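Local coordinates for uncharacterized HIT-like protein HP_0404 (Helicobacter pylori 26695, PDB 4ZGL), which probably hydrolyses adenosine 5'-monophosphoramidate-type substrates as a dimeric HINT-like member of the histidine triad superfamily, at residues A[38-42]-A[59-63]. Sequence-based numbering, arbitrary orientation.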
ATOM      1  N   LEU A  38      11.688  -4.751  -1.697  1.00 56.29           N
ATOM      2  CA  LEU A  38      10.459  -5.519  -1.858  1.00 55.25           C
ATOM      3  C   LEU A  38      10.143  -6.194  -0.538  1.00 55.35           C
ATOM      4  O   LEU A  38      11.034  -6.742   0.100  1.00 56.68           O
ATOM      5  CB  LEU A  38      10.636  -6.580  -2.941  1.00 56.06           C
ATOM      6  CG  LEU A  38      10.801  -6.059  -4.367  1.00 56.29           C
ATOM      7  CD1 LEU A  38      11.395  -7.137  -5.257  1.00 57.90           C
ATOM      8  CD2 LEU A  38       9.470  -5.575  -4.922  1.00 54.85           C
ATOM      9  N   VAL A  39       8.882  -6.135  -0.119  1.00 54.24           N
ATOM     10  CA  VAL A  39       8.433  -6.829   1.088  1.00 54.61           C
ATOM     11  C   VAL A  39       7.449  -7.922   0.693  1.00 54.45           C
ATOM     12  O   VAL A  39       6.425  -7.640   0.064  1.00 53.42           O
ATOM     13  CB  VAL A  39       7.747  -5.874   2.080  1.00 54.02           C
ATOM     14  CG1 VAL A  39       7.307  -6.631   3.328  1.00 54.84           C
ATOM     15  CG2 VAL A  39       8.681  -4.730   2.434  1.00 54.37           C
ATOM     16  N   ILE A  40       7.754  -9.162   1.078  1.00 55.69           N
ATOM     17  CA  ILE A  40       6.913 -10.301   0.697  1.00 55.93           C
ATOM     18  C   ILE A  40       6.556 -11.189   1.884  1.00 57.02           C
ATOM     19  O   ILE A  40       7.353 -11.348   2.820  1.00 58.14           O
ATOM     20  CB  ILE A  40       7.451 -11.130  -0.492  1.00 56.69           C
ATOM     21  CG1 ILE A  40       8.715 -11.941  -0.132  1.00 58.47           C
ATOM     22  CG2 ILE A  40       7.656 -10.205  -1.677  1.00 55.87           C
ATOM     23  CD1 ILE A  40       9.075 -13.011  -1.137  1.00 59.70           C
ATOM     24  N   PRO A  41       5.327 -11.727   1.870  1.00 56.94           N
ATOM     25  CA  PRO A  41       4.943 -12.707   2.877  1.00 58.38           C
ATOM     26  C   PRO A  41       5.537 -14.057   2.512  1.00 59.89           C
ATOM     27  O   PRO A  41       5.534 -14.423   1.340  1.00 59.72           O
ATOM     28  CB  PRO A  41       3.419 -12.730   2.769  1.00 57.91           C
ATOM     29  CG  PRO A  41       3.146 -12.367   1.350  1.00 56.68           C
ATOM     30  CD  PRO A  41       4.187 -11.338   1.016  1.00 55.76           C
ATOM     31  N   LYS A  42       6.072 -14.770   3.497  1.00 61.60           N
ATOM     32  CA  LYS A  42       6.620 -16.106   3.259  1.00 63.40           C
ATOM     33  C   LYS A  42       5.513 -17.082   2.867  1.00 63.99           C
ATOM     34  O   LYS A  42       5.742 -18.018   2.103  1.00 64.99           O
ATOM     35  CB  LYS A  42       7.360 -16.616   4.495  1.00 65.39           C
ATOM     36  CG  LYS A  42       8.663 -15.891   4.780  1.00 65.46           C
ATOM     37  CD  LYS A  42       9.304 -16.426   6.045  1.00 67.74           C
ATOM     38  CE  LYS A  42      10.752 -15.993   6.167  1.00 68.48           C
ATOM     39  NZ  LYS A  42      11.392 -16.634   7.346  1.00 71.11           N
ATOM     40  N   MET A  59       2.311  -7.159   8.652  1.00 58.86           N
ATOM     41  CA  MET A  59       3.146  -6.668   7.556  1.00 57.23           C
ATOM     42  C   MET A  59       3.417  -5.174   7.691  1.00 56.61           C
ATOM     43  O   MET A  59       4.516  -4.719   7.406  1.00 56.31           O
ATOM     44  CB  MET A  59       2.474  -6.922   6.207  1.00 55.78           C
ATOM     45  CG  MET A  59       3.367  -6.611   5.016  1.00 54.53           C
ATOM     46  SD  MET A  59       2.517  -6.892   3.454  1.00 53.29           S
ATOM     47  CE  MET A  59       3.363  -8.332   2.814  1.00 53.95           C
ATOM     48  N   THR A  60       2.401  -4.419   8.100  1.00 56.67           N
ATOM     49  CA  THR A  60       2.542  -2.986   8.338  1.00 56.46           C
ATOM     50  C   THR A  60       3.623  -2.736   9.384  1.00 57.95           C
ATOM     51  O   THR A  60       4.469  -1.851   9.228  1.00 57.69           O
ATOM     52  CB  THR A  60       1.216  -2.388   8.834  1.00 56.94           C
ATOM     53  OG1 THR A  60       0.203  -2.608   7.845  1.00 55.79           O
ATOM     54  CG2 THR A  60       1.347  -0.896   9.110  1.00 57.00           C
ATOM     55  N   SER A  61       3.585  -3.540  10.440  1.00 59.77           N
ATOM     56  CA  SER A  61       4.602  -3.515  11.478  1.00 61.63           C
ATOM     57  C   SER A  61       5.979  -3.825  10.892  1.00 61.25           C
ATOM     58  O   SER A  61       6.960  -3.147  11.191  1.00 61.93           O
ATOM     59  CB  SER A  61       4.249  -4.527  12.567  1.00 63.83           C
ATOM     60  OG  SER A  61       4.902  -4.207  13.778  1.00 66.09           O
ATOM     61  N   PHE A  62       6.035  -4.855  10.054  1.00 60.41           N
ATOM     62  CA  PHE A  62       7.267  -5.260   9.382  1.00 60.23           C
ATOM     63  C   PHE A  62       7.780  -4.193   8.417  1.00 58.82           C
ATOM     64  O   PHE A  62       8.989  -3.994   8.297  1.00 59.42           O
ATOM     65  CB  PHE A  62       7.038  -6.571   8.628  1.00 59.79           C
ATOM     66  CG  PHE A  62       8.284  -7.155   8.027  1.00 60.13           C
ATOM     67  CD1 PHE A  62       9.230  -7.773   8.830  1.00 62.19           C
ATOM     68  CD2 PHE A  62       8.505  -7.098   6.658  1.00 58.73           C
ATOM     69  CE1 PHE A  62      10.378  -8.319   8.279  1.00 62.80           C
ATOM     70  CE2 PHE A  62       9.649  -7.643   6.100  1.00 59.39           C
ATOM     71  CZ  PHE A  62      10.588  -8.253   6.912  1.00 61.42           C
ATOM     72  N   ILE A  63       6.863  -3.508   7.737  1.00 57.21           N
ATOM     73  CA  ILE A  63       7.227  -2.444   6.796  1.00 56.06           C
ATOM     74  C   ILE A  63       7.917  -1.281   7.509  1.00 57.04           C
ATOM     75  O   ILE A  63       8.899  -0.741   7.001  1.00 57.13           O
ATOM     76  CB  ILE A  63       6.003  -1.940   5.996  1.00 54.47           C
ATOM     77  CG1 ILE A  63       5.605  -2.985   4.952  1.00 53.57           C
ATOM     78  CG2 ILE A  63       6.303  -0.615   5.303  1.00 53.75           C
ATOM     79  CD1 ILE A  63       4.230  -2.779   4.356  1.00 52.49           C
TER
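In this HIT fold, helix 53-70 packs on one face of an antiparallel sheet, and here it meets the central strand 36-41. The axes of strand 38-41 and helix 59-63 approach to 9.9 Å, their N-to-C directions 150° apart, and no hydrogen bond joins the two segments: the contact is buried apolar packing. Leu-38, already within the strand, is turned to the other face. Val-39 makes most of the strand's contact with the helix. Its CA-CB bond points toward the helix, and among three side chains Val-39 CG1 lies 3.6 Å from Phe-62 CD2 at the ring edge, 4.3 Å from Ile-63 CG1 and 4.3 Å from Met-59 CG. Ile-40 faces away, as strand alternation requires, and like Leu-38 touches Phe-4 of helix 3-9, so the sheet carries helices on both faces. Pro-41 ends the strand; its carbonyl O accepts a hydrogen bond from NE2 of His-93 in the histidine triad motif, which places this end of the contact beside the probable catalytic centre. On the helix, Ile-63 also packs on Phe-48 of the second subunit, tying this core to the dimer interface. Met-59, extended through chi1 and chi2, reaches across to the strand, its CE resting 3.6 Å from Pro-41 CD.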